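Local coordinates for calcium uptake protein 2, mitochondrial (Homo sapiens, PDB 6LB7) that probably helps regulate calcium entry through the mitochondrial calcium uniporter as an EF-hand partner subunit, at residues A265-A277 with V294-H308. Residues are numbered along the deposited sequence; the frame is centred on the assembly and turned at random.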
ATOM      1  N   ALA B 265     -11.167  17.232  -6.423  1.00 33.46           N
ATOM      2  CA  ALA B 265     -12.405  17.622  -7.070  1.00 34.33           C
ATOM      3  C   ALA B 265     -12.934  18.959  -6.578  1.00 35.00           C
ATOM      4  O   ALA B 265     -13.989  19.384  -7.050  1.00 38.41           O
ATOM      5  CB  ALA B 265     -13.471  16.536  -6.865  1.00 30.69           C
ATOM      6  N   HIS B 266     -12.235  19.629  -5.655  1.00 30.98           N
ATOM      7  CA  HIS B 266     -12.733  20.854  -5.018  1.00 34.97           C
ATOM      8  C   HIS B 266     -14.127  20.649  -4.436  1.00 39.63           C
ATOM      9  O   HIS B 266     -14.982  21.537  -4.480  1.00 42.93           O
ATOM     10  CB  HIS B 266     -12.713  22.031  -5.997  1.00 43.61           C
ATOM     11  CG  HIS B 266     -11.374  22.254  -6.630  1.00 55.74           C
ATOM     12  ND1 HIS B 266     -11.126  21.989  -7.961  1.00 54.09           N
ATOM     13  CD2 HIS B 266     -10.200  22.683  -6.107  1.00 57.76           C
ATOM     14  CE1 HIS B 266      -9.860  22.256  -8.230  1.00 56.85           C
ATOM     15  NE2 HIS B 266      -9.277  22.682  -7.124  1.00 53.61           N
ATOM     16  N   ARG B 267     -14.371  19.456  -3.890  1.00 37.35           N
ATOM     17  CA  ARG B 267     -15.635  19.192  -3.218  1.00 34.03           C
ATOM     18  C   ARG B 267     -15.422  19.277  -1.718  1.00 38.05           C
ATOM     19  O   ARG B 267     -14.616  18.509  -1.170  1.00 32.97           O
ATOM     20  CB  ARG B 267     -16.194  17.827  -3.600  1.00 33.86           C
ATOM     21  CG  ARG B 267     -17.085  17.878  -4.825  1.00 48.48           C
ATOM     22  CD  ARG B 267     -17.694  16.532  -5.165  1.00 49.94           C
ATOM     23  NE  ARG B 267     -18.745  16.121  -4.240  1.00 44.19           N
ATOM     24  CZ  ARG B 267     -19.308  14.917  -4.279  1.00 49.23           C
ATOM     25  NH1 ARG B 267     -18.912  14.039  -5.196  1.00 52.24           N
ATOM     26  NH2 ARG B 267     -20.257  14.584  -3.412  1.00 46.03           N
ATOM     27  N   PRO B 268     -16.075  20.201  -1.025  1.00 38.85           N
ATOM     28  CA  PRO B 268     -15.954  20.231   0.433  1.00 37.06           C
ATOM     29  C   PRO B 268     -16.459  18.928   1.036  1.00 30.30           C
ATOM     30  O   PRO B 268     -17.424  18.325   0.552  1.00 35.54           O
ATOM     31  CB  PRO B 268     -16.829  21.424   0.840  1.00 42.77           C
ATOM     32  CG  PRO B 268     -17.001  22.231  -0.414  1.00 47.19           C
ATOM     33  CD  PRO B 268     -16.986  21.235  -1.534  1.00 42.78           C
ATOM     34  N   VAL B 269     -15.794  18.498   2.102  1.00 30.42           N
ATOM     35  CA  VAL B 269     -16.128  17.244   2.768  1.00 29.72           C
ATOM     36  C   VAL B 269     -17.176  17.576   3.825  1.00 30.30           C
ATOM     37  O   VAL B 269     -16.866  17.881   4.980  1.00 33.26           O
ATOM     38  CB  VAL B 269     -14.897  16.571   3.362  1.00 24.10           C
ATOM     39  CG1 VAL B 269     -15.292  15.242   3.987  1.00 25.12           C
ATOM     40  CG2 VAL B 269     -13.884  16.368   2.282  1.00 27.93           C
ATOM     41  N   ARG B 270     -18.435  17.531   3.421  1.00 27.15           N
ATOM     42  CA  ARG B 270     -19.508  17.610   4.385  1.00 28.84           C
ATOM     43  C   ARG B 270     -19.874  16.204   4.821  1.00 26.37           C
ATOM     44  O   ARG B 270     -19.250  15.211   4.433  1.00 20.62           O
ATOM     45  CB  ARG B 270     -20.729  18.328   3.813  1.00 34.62           C
ATOM     46  CG  ARG B 270     -20.547  19.805   3.664  1.00 41.75           C
ATOM     47  CD  ARG B 270     -21.815  20.440   3.137  1.00 51.05           C
ATOM     48  NE  ARG B 270     -21.471  21.442   2.140  1.00 51.94           N
ATOM     49  CZ  ARG B 270     -21.017  22.655   2.429  1.00 57.98           C
ATOM     50  NH1 ARG B 270     -20.865  23.044   3.690  1.00 55.73           N
ATOM     51  NH2 ARG B 270     -20.716  23.488   1.441  1.00 63.27           N
ATOM     52  N   LEU B 271     -20.937  16.118   5.599  1.00 23.33           N
ATOM     53  CA  LEU B 271     -21.218  14.847   6.233  1.00 26.39           C
ATOM     54  C   LEU B 271     -21.503  13.767   5.193  1.00 27.07           C
ATOM     55  O   LEU B 271     -21.014  12.638   5.320  1.00 24.23           O
ATOM     56  CB  LEU B 271     -22.364  15.043   7.222  1.00 21.03           C
ATOM     57  CG  LEU B 271     -22.877  13.981   8.092  1.00 34.59           C
ATOM     58  CD1 LEU B 271     -23.560  13.078   7.306  1.00 27.48           C
ATOM     59  CD2 LEU B 271     -21.829  13.261   8.858  1.00 41.37           C
ATOM     60  N   ALA B 272     -22.210  14.098   4.098  1.00 23.45           N
ATOM     61  CA  ALA B 272     -22.462  13.108   3.053  1.00 25.50           C
ATOM     62  C   ALA B 272     -21.169  12.631   2.388  1.00 24.11           C
ATOM     63  O   ALA B 272     -21.049  11.452   2.028  1.00 23.51           O
ATOM     64  CB  ALA B 272     -23.416  13.671   1.993  1.00 26.20           C
ATOM     65  N   GLU B 273     -20.206  13.530   2.175  1.00 18.79           N
ATOM     66  CA  GLU B 273     -18.928  13.098   1.613  1.00 22.48           C
ATOM     67  C   GLU B 273     -18.189  12.198   2.593  1.00 27.64           C
ATOM     68  O   GLU B 273     -17.644  11.153   2.213  1.00 21.25           O
ATOM     69  CB  GLU B 273     -18.055  14.302   1.255  1.00 21.10           C
ATOM     70  CG  GLU B 273     -18.477  15.028  -0.017  1.00 27.70           C
ATOM     71  CD  GLU B 273     -19.759  15.798   0.171  1.00 38.10           C
ATOM     72  OE1 GLU B 273     -20.552  15.854  -0.791  1.00 35.97           O
ATOM     73  OE2 GLU B 273     -19.975  16.333   1.286  1.00 39.62           O
ATOM     74  N   PHE B 274     -18.160  12.599   3.860  1.00 19.89           N
ATOM     75  CA  PHE B 274     -17.487  11.808   4.881  1.00 22.53           C
ATOM     76  C   PHE B 274     -18.071  10.409   4.934  1.00 22.00           C
ATOM     77  O   PHE B 274     -17.339   9.413   4.880  1.00 16.09           O
ATOM     78  CB  PHE B 274     -17.613  12.524   6.227  1.00 25.41           C
ATOM     79  CG  PHE B 274     -16.738  11.958   7.316  1.00 21.62           C
ATOM     80  CD1 PHE B 274     -15.453  12.430   7.510  1.00 28.66           C
ATOM     81  CD2 PHE B 274     -17.209  10.971   8.150  1.00 25.81           C
ATOM     82  CE1 PHE B 274     -14.650  11.913   8.526  1.00 31.95           C
ATOM     83  CE2 PHE B 274     -16.416  10.452   9.171  1.00 25.70           C
ATOM     84  CZ  PHE B 274     -15.149  10.923   9.360  1.00 25.84           C
ATOM     85  N   LYS B 275     -19.406  10.323   4.960  1.00 22.17           N
ATOM     86  CA  LYS B 275     -20.093   9.036   4.994  1.00 26.35           C
ATOM     87  C   LYS B 275     -19.686   8.153   3.826  1.00 25.08           C
ATOM     88  O   LYS B 275     -19.396   6.964   4.006  1.00 19.73           O
ATOM     89  CB  LYS B 275     -21.612   9.254   4.989  1.00 24.74           C
ATOM     90  CG  LYS B 275     -22.206   9.679   6.330  1.00 24.95           C
ATOM     91  CD  LYS B 275     -23.730   9.780   6.232  1.00 23.65           C
ATOM     92  CE  LYS B 275     -24.390   9.746   7.602  1.00 32.84           C
ATOM     93  NZ  LYS B 275     -25.874   9.958   7.508  1.00 40.40           N
ATOM     94  N   ARG B 276     -19.671   8.719   2.612  1.00 23.45           N
ATOM     95  CA  ARG B 276     -19.355   7.837   1.485  1.00 18.52           C
ATOM     96  C   ARG B 276     -17.883   7.430   1.502  1.00 16.24           C
ATOM     97  O   ARG B 276     -17.538   6.258   1.290  1.00 22.90           O
ATOM     98  CB  ARG B 276     -19.709   8.544   0.174  1.00 27.76           C
ATOM     99  CG  ARG B 276     -19.507   7.747  -1.081  1.00 30.87           C
ATOM    100  CD  ARG B 276     -20.756   7.167  -1.611  1.00 38.89           C
ATOM    101  NE  ARG B 276     -20.634   6.750  -2.859  1.00 43.59           N
ATOM    102  CZ  ARG B 276     -20.905   7.432  -3.820  1.00 48.52           C
ATOM    103  NH1 ARG B 276     -21.324   8.578  -3.693  1.00 48.66           N
ATOM    104  NH2 ARG B 276     -20.750   6.965  -4.916  1.00 48.93           N
ATOM    105  N   ALA B 277     -16.960   8.289   1.915  1.00 17.22           N
ATOM    106  CA  ALA B 277     -15.568   7.860   2.073  1.00 23.56           C
ATOM    107  C   ALA B 277     -15.420   6.778   3.136  1.00 22.97           C
ATOM    108  O   ALA B 277     -14.590   5.865   2.996  1.00 19.79           O
ATOM    109  CB  ALA B 277     -14.708   9.049   2.441  1.00 15.86           C
ATOM    110  N   VAL B 294     -17.054  14.004  15.609  1.00 20.61           N
ATOM    111  CA  VAL B 294     -15.950  14.305  14.696  1.00 25.21           C
ATOM    112  C   VAL B 294     -16.137  15.680  14.064  1.00 16.80           C
ATOM    113  O   VAL B 294     -15.199  16.485  14.001  1.00 19.65           O
ATOM    114  CB  VAL B 294     -15.823  13.212  13.624  1.00 24.41           C
ATOM    115  CG1 VAL B 294     -14.953  13.711  12.471  1.00 24.83           C
ATOM    116  CG2 VAL B 294     -15.240  11.950  14.231  1.00 20.44           C
ATOM    117  N   PHE B 295     -17.356  15.979  13.602  1.00 22.92           N
ATOM    118  CA  PHE B 295     -17.588  17.259  12.940  1.00 25.38           C
ATOM    119  C   PHE B 295     -17.558  18.425  13.925  1.00 25.06           C
ATOM    120  O   PHE B 295     -17.034  19.491  13.600  1.00 30.69           O
ATOM    121  CB  PHE B 295     -18.900  17.227  12.155  1.00 27.50           C
ATOM    122  CG  PHE B 295     -18.729  16.768  10.735  1.00 26.04           C
ATOM    123  CD1 PHE B 295     -18.702  17.684   9.697  1.00 25.45           C
ATOM    124  CD2 PHE B 295     -18.545  15.420  10.448  1.00 24.68           C
ATOM    125  CE1 PHE B 295     -18.520  17.263   8.388  1.00 23.55           C
ATOM    126  CE2 PHE B 295     -18.361  14.985   9.138  1.00 26.78           C
ATOM    127  CZ  PHE B 295     -18.344  15.904   8.111  1.00 24.69           C
ATOM    128  N   LYS B 296     -18.087  18.252  15.140  1.00 23.56           N
ATOM    129  CA  LYS B 296     -17.983  19.351  16.102  1.00 26.68           C
ATOM    130  C   LYS B 296     -16.527  19.670  16.418  1.00 19.21           C
ATOM    131  O   LYS B 296     -16.168  20.840  16.608  1.00 23.63           O
ATOM    132  CB  LYS B 296     -18.745  19.036  17.391  1.00 31.60           C
ATOM    133  CG  LYS B 296     -20.254  18.882  17.228  1.00 41.37           C
ATOM    134  CD  LYS B 296     -20.971  20.214  17.201  1.00 51.91           C
ATOM    135  CE  LYS B 296     -22.477  20.024  17.379  1.00 53.45           C
ATOM    136  NZ  LYS B 296     -22.790  19.344  18.674  1.00 57.73           N
ATOM    137  N   ILE B 297     -15.667  18.653  16.488  1.00 21.91           N
ATOM    138  CA  ILE B 297     -14.264  18.903  16.838  1.00 21.64           C
ATOM    139  C   ILE B 297     -13.486  19.483  15.659  1.00 26.76           C
ATOM    140  O   ILE B 297     -12.646  20.379  15.832  1.00 22.17           O
ATOM    141  CB  ILE B 297     -13.586  17.615  17.345  1.00 21.37           C
ATOM    142  CG1 ILE B 297     -14.265  17.070  18.616  1.00 24.13           C
ATOM    143  CG2 ILE B 297     -12.095  17.861  17.600  1.00 23.10           C
ATOM    144  CD1 ILE B 297     -13.734  15.674  19.010  1.00 18.08           C
ATOM    145  N   PHE B 298     -13.702  18.952  14.453  1.00 22.28           N
ATOM    146  CA  PHE B 298     -12.845  19.267  13.318  1.00 21.05           C
ATOM    147  C   PHE B 298     -13.550  20.086  12.231  1.00 26.60           C
ATOM    148  O   PHE B 298     -13.000  20.239  11.141  1.00 21.57           O
ATOM    149  CB  PHE B 298     -12.263  17.978  12.724  1.00 19.32           C
ATOM    150  CG  PHE B 298     -11.379  17.202  13.685  1.00 16.82           C
ATOM    151  CD1 PHE B 298     -11.888  16.118  14.394  1.00 16.30           C
ATOM    152  CD2 PHE B 298     -10.046  17.551  13.865  1.00 22.20           C
ATOM    153  CE1 PHE B 298     -11.093  15.396  15.274  1.00 22.15           C
ATOM    154  CE2 PHE B 298      -9.236  16.832  14.747  1.00 28.81           C
ATOM    155  CZ  PHE B 298      -9.760  15.752  15.447  1.00 23.27           C
ATOM    156  N   ASP B 299     -14.746  20.616  12.483  1.00 29.61           N
ATOM    157  CA  ASP B 299     -15.264  21.670  11.602  1.00 30.91           C
ATOM    158  C   ASP B 299     -14.687  22.971  12.132  1.00 24.83           C
ATOM    159  O   ASP B 299     -15.207  23.575  13.071  1.00 33.48           O
ATOM    160  CB  ASP B 299     -16.788  21.696  11.553  1.00 31.73           C
ATOM    161  CG  ASP B 299     -17.336  22.923  10.795  1.00 41.95           C
ATOM    162  OD1 ASP B 299     -16.559  23.637  10.129  1.00 37.48           O
ATOM    163  OD2 ASP B 299     -18.556  23.166  10.847  1.00 44.60           O
ATOM    164  N   LEU B 300     -13.565  23.377  11.537  1.00 28.17           N
ATOM    165  CA  LEU B 300     -12.762  24.482  12.038  1.00 33.81           C
ATOM    166  C   LEU B 300     -13.114  25.824  11.404  1.00 48.02           C
ATOM    167  O   LEU B 300     -12.619  26.854  11.877  1.00 47.03           O
ATOM    168  CB  LEU B 300     -11.270  24.195  11.816  1.00 28.70           C
ATOM    169  CG  LEU B 300     -10.706  22.937  12.491  1.00 32.03           C
ATOM    170  CD1 LEU B 300      -9.193  22.902  12.370  1.00 33.19           C
ATOM    171  CD2 LEU B 300     -11.129  22.813  13.950  1.00 29.74           C
ATOM    172  N   ASP B 301     -13.948  25.839  10.358  1.00 47.93           N
ATOM    173  CA  ASP B 301     -14.310  27.069   9.664  1.00 52.55           C
ATOM    174  C   ASP B 301     -15.728  27.531   9.951  1.00 58.67           C
ATOM    175  O   ASP B 301     -16.061  28.676   9.631  1.00 63.54           O
ATOM    176  CB  ASP B 301     -14.139  26.904   8.144  1.00 50.05           C
ATOM    177  CG  ASP B 301     -12.702  26.672   7.747  1.00 47.61           C
ATOM    178  OD1 ASP B 301     -11.809  27.109   8.504  1.00 51.86           O
ATOM    179  OD2 ASP B 301     -12.461  26.055   6.687  1.00 48.02           O
ATOM    180  N   GLY B 302     -16.565  26.685  10.544  1.00 55.74           N
ATOM    181  CA  GLY B 302     -17.924  27.050  10.864  1.00 54.28           C
ATOM    182  C   GLY B 302     -18.925  26.867   9.745  1.00 53.94           C
ATOM    183  O   GLY B 302     -20.094  27.237   9.917  1.00 56.30           O
ATOM    184  N   ASP B 303     -18.516  26.311   8.607  1.00 56.64           N
ATOM    185  CA  ASP B 303     -19.414  26.111   7.481  1.00 51.02           C
ATOM    186  C   ASP B 303     -19.815  24.653   7.307  1.00 47.63           C
ATOM    187  O   ASP B 303     -20.219  24.253   6.208  1.00 45.75           O
ATOM    188  CB  ASP B 303     -18.775  26.644   6.199  1.00 55.07           C
ATOM    189  CG  ASP B 303     -19.810  27.111   5.199  1.00 62.11           C
ATOM    190  OD1 ASP B 303     -20.927  27.473   5.632  1.00 67.72           O
ATOM    191  OD2 ASP B 303     -19.524  27.088   3.979  1.00 61.85           O
ATOM    192  N   GLU B 304     -19.686  23.848   8.364  1.00 38.74           N
ATOM    193  CA  GLU B 304     -20.074  22.439   8.342  1.00 46.03           C
ATOM    194  C   GLU B 304     -19.300  21.634   7.299  1.00 38.43           C
ATOM    195  O   GLU B 304     -19.802  20.628   6.783  1.00 36.25           O
ATOM    196  CB  GLU B 304     -21.581  22.286   8.131  1.00 55.42           C
ATOM    197  CG  GLU B 304     -22.407  22.826   9.281  1.00 63.65           C
ATOM    198  CD  GLU B 304     -23.881  22.746   8.999  1.00 73.86           C
ATOM    199  OE1 GLU B 304     -24.285  23.060   7.855  1.00 75.44           O
ATOM    200  OE2 GLU B 304     -24.637  22.361   9.917  1.00 80.15           O
ATOM    201  N   CYS B 305     -18.080  22.065   6.980  1.00 30.95           N
ATOM    202  CA  CYS B 305     -17.132  21.245   6.233  1.00 34.60           C
ATOM    203  C   CYS B 305     -16.033  20.760   7.171  1.00 29.25           C
ATOM    204  O   CYS B 305     -15.606  21.487   8.072  1.00 34.20           O
ATOM    205  CB  CYS B 305     -16.526  22.017   5.059  1.00 38.69           C
ATOM    206  SG  CYS B 305     -17.789  22.606   3.895  1.00 44.79           S
ATOM    207  N   LEU B 306     -15.584  19.530   6.963  1.00 29.65           N
ATOM    208  CA  LEU B 306     -14.603  18.928   7.852  1.00 28.11           C
ATOM    209  C   LEU B 306     -13.202  19.359   7.443  1.00 31.54           C
ATOM    210  O   LEU B 306     -12.839  19.288   6.263  1.00 33.66           O
ATOM    211  CB  LEU B 306     -14.715  17.403   7.812  1.00 19.91           C
ATOM    212  CG  LEU B 306     -14.004  16.687   8.965  1.00 27.41           C
ATOM    213  CD1 LEU B 306     -14.803  16.857  10.239  1.00 26.41           C
ATOM    214  CD2 LEU B 306     -13.776  15.224   8.672  1.00 20.59           C
ATOM    215  N   SER B 307     -12.411  19.814   8.413  1.00 25.03           N
ATOM    216  CA  SER B 307     -10.987  20.031   8.177  1.00 26.11           C
ATOM    217  C   SER B 307     -10.335  18.651   8.181  1.00 25.53           C
ATOM    218  O   SER B 307      -9.831  18.160   9.195  1.00 23.32           O
ATOM    219  CB  SER B 307     -10.399  20.961   9.224  1.00 28.56           C
ATOM    220  OG  SER B 307     -11.181  22.138   9.331  1.00 34.97           O
ATOM    221  N   HIS B 308     -10.398  17.993   7.025  1.00 24.50           N
ATOM    222  CA  HIS B 308     -10.119  16.562   7.003  1.00 27.70           C
ATOM    223  C   HIS B 308      -8.632  16.271   7.124  1.00 25.57           C
ATOM    224  O   HIS B 308      -8.253  15.201   7.612  1.00 22.90           O
ATOM    225  CB  HIS B 308     -10.690  15.934   5.734  1.00 34.48           C
ATOM    226  CG  HIS B 308     -10.290  16.641   4.478  1.00 34.00           C
ATOM    227  ND1 HIS B 308      -9.099  16.397   3.835  1.00 42.09           N
ATOM    228  CD2 HIS B 308     -10.934  17.577   3.740  1.00 33.55           C
ATOM    229  CE1 HIS B 308      -9.019  17.160   2.759  1.00 43.05           C
ATOM    230  NE2 HIS B 308     -10.116  17.887   2.680  1.00 40.94           N
TER
HETATM  231  O   HOH W   1     -12.129  18.970   0.138  1.00 36.35           O
HETATM  232  O   HOH W   2     -13.593  20.258   3.619  1.00 34.96           O
HETATM  233  O   HOH W   3     -21.902  18.498   7.090  1.00 35.25           O
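Val269 and Leu306 join the loops of a C-terminal pair of EF-hand-like units by a single direct backbone bond, from Leu306 N to Val269 O at 2.9 Å and nearly straight (167°). The return link is bridged: one water accepts from Val269 N and donates to Leu306 O. A second water likewise ties Leu271 N to Glu304 O.

Beside this bridge, Phe295 reaches across to Leu271 and Phe274 of the first unit. Leu306 CD1 sits 3.8 Å above the centre of one face and Leu271 CB lies over the other, so branched aliphatic groups sandwich a flat ring. The edge of Phe295 points at the face of Phe274 in a T-shaped pair, centroids 5.7 Å apart and planes at 78°. Phe274, with CG anti to its own N (chi1 -169°), also brings CE1 within 3.4 Å of Leu306 CD2. With an alanine in place of Phe295, Leu271 and Phe274 would probably lose their shared aromatic partner and a gap would open beside the bridge.

At the solvent side, Arg270 bends its long chain so that Cys305 SG lies over one guanidinium face, while Asp303 O sits near the plane at the edge, 2.9 Å from NH1. Elsewhere, Val269 CG2 meets His308 CD2 at 3.5 Å.

Behind this shell, Glu273 accepts from Arg270 N, at the N-cap, through OE2, and its OE1 takes a salt bridge from Arg267 NH2, which probably steadies the turn at Val269. Phe255 packs edge-to-face with Phe274, and Phe311 touches Val294 and Leu306.

The loop-to-loop bridge beside an aromatic core is the EF-hand pairing scheme, here with one of its two usual bonds replaced by water; apolar contacts probably carry much of the pairing.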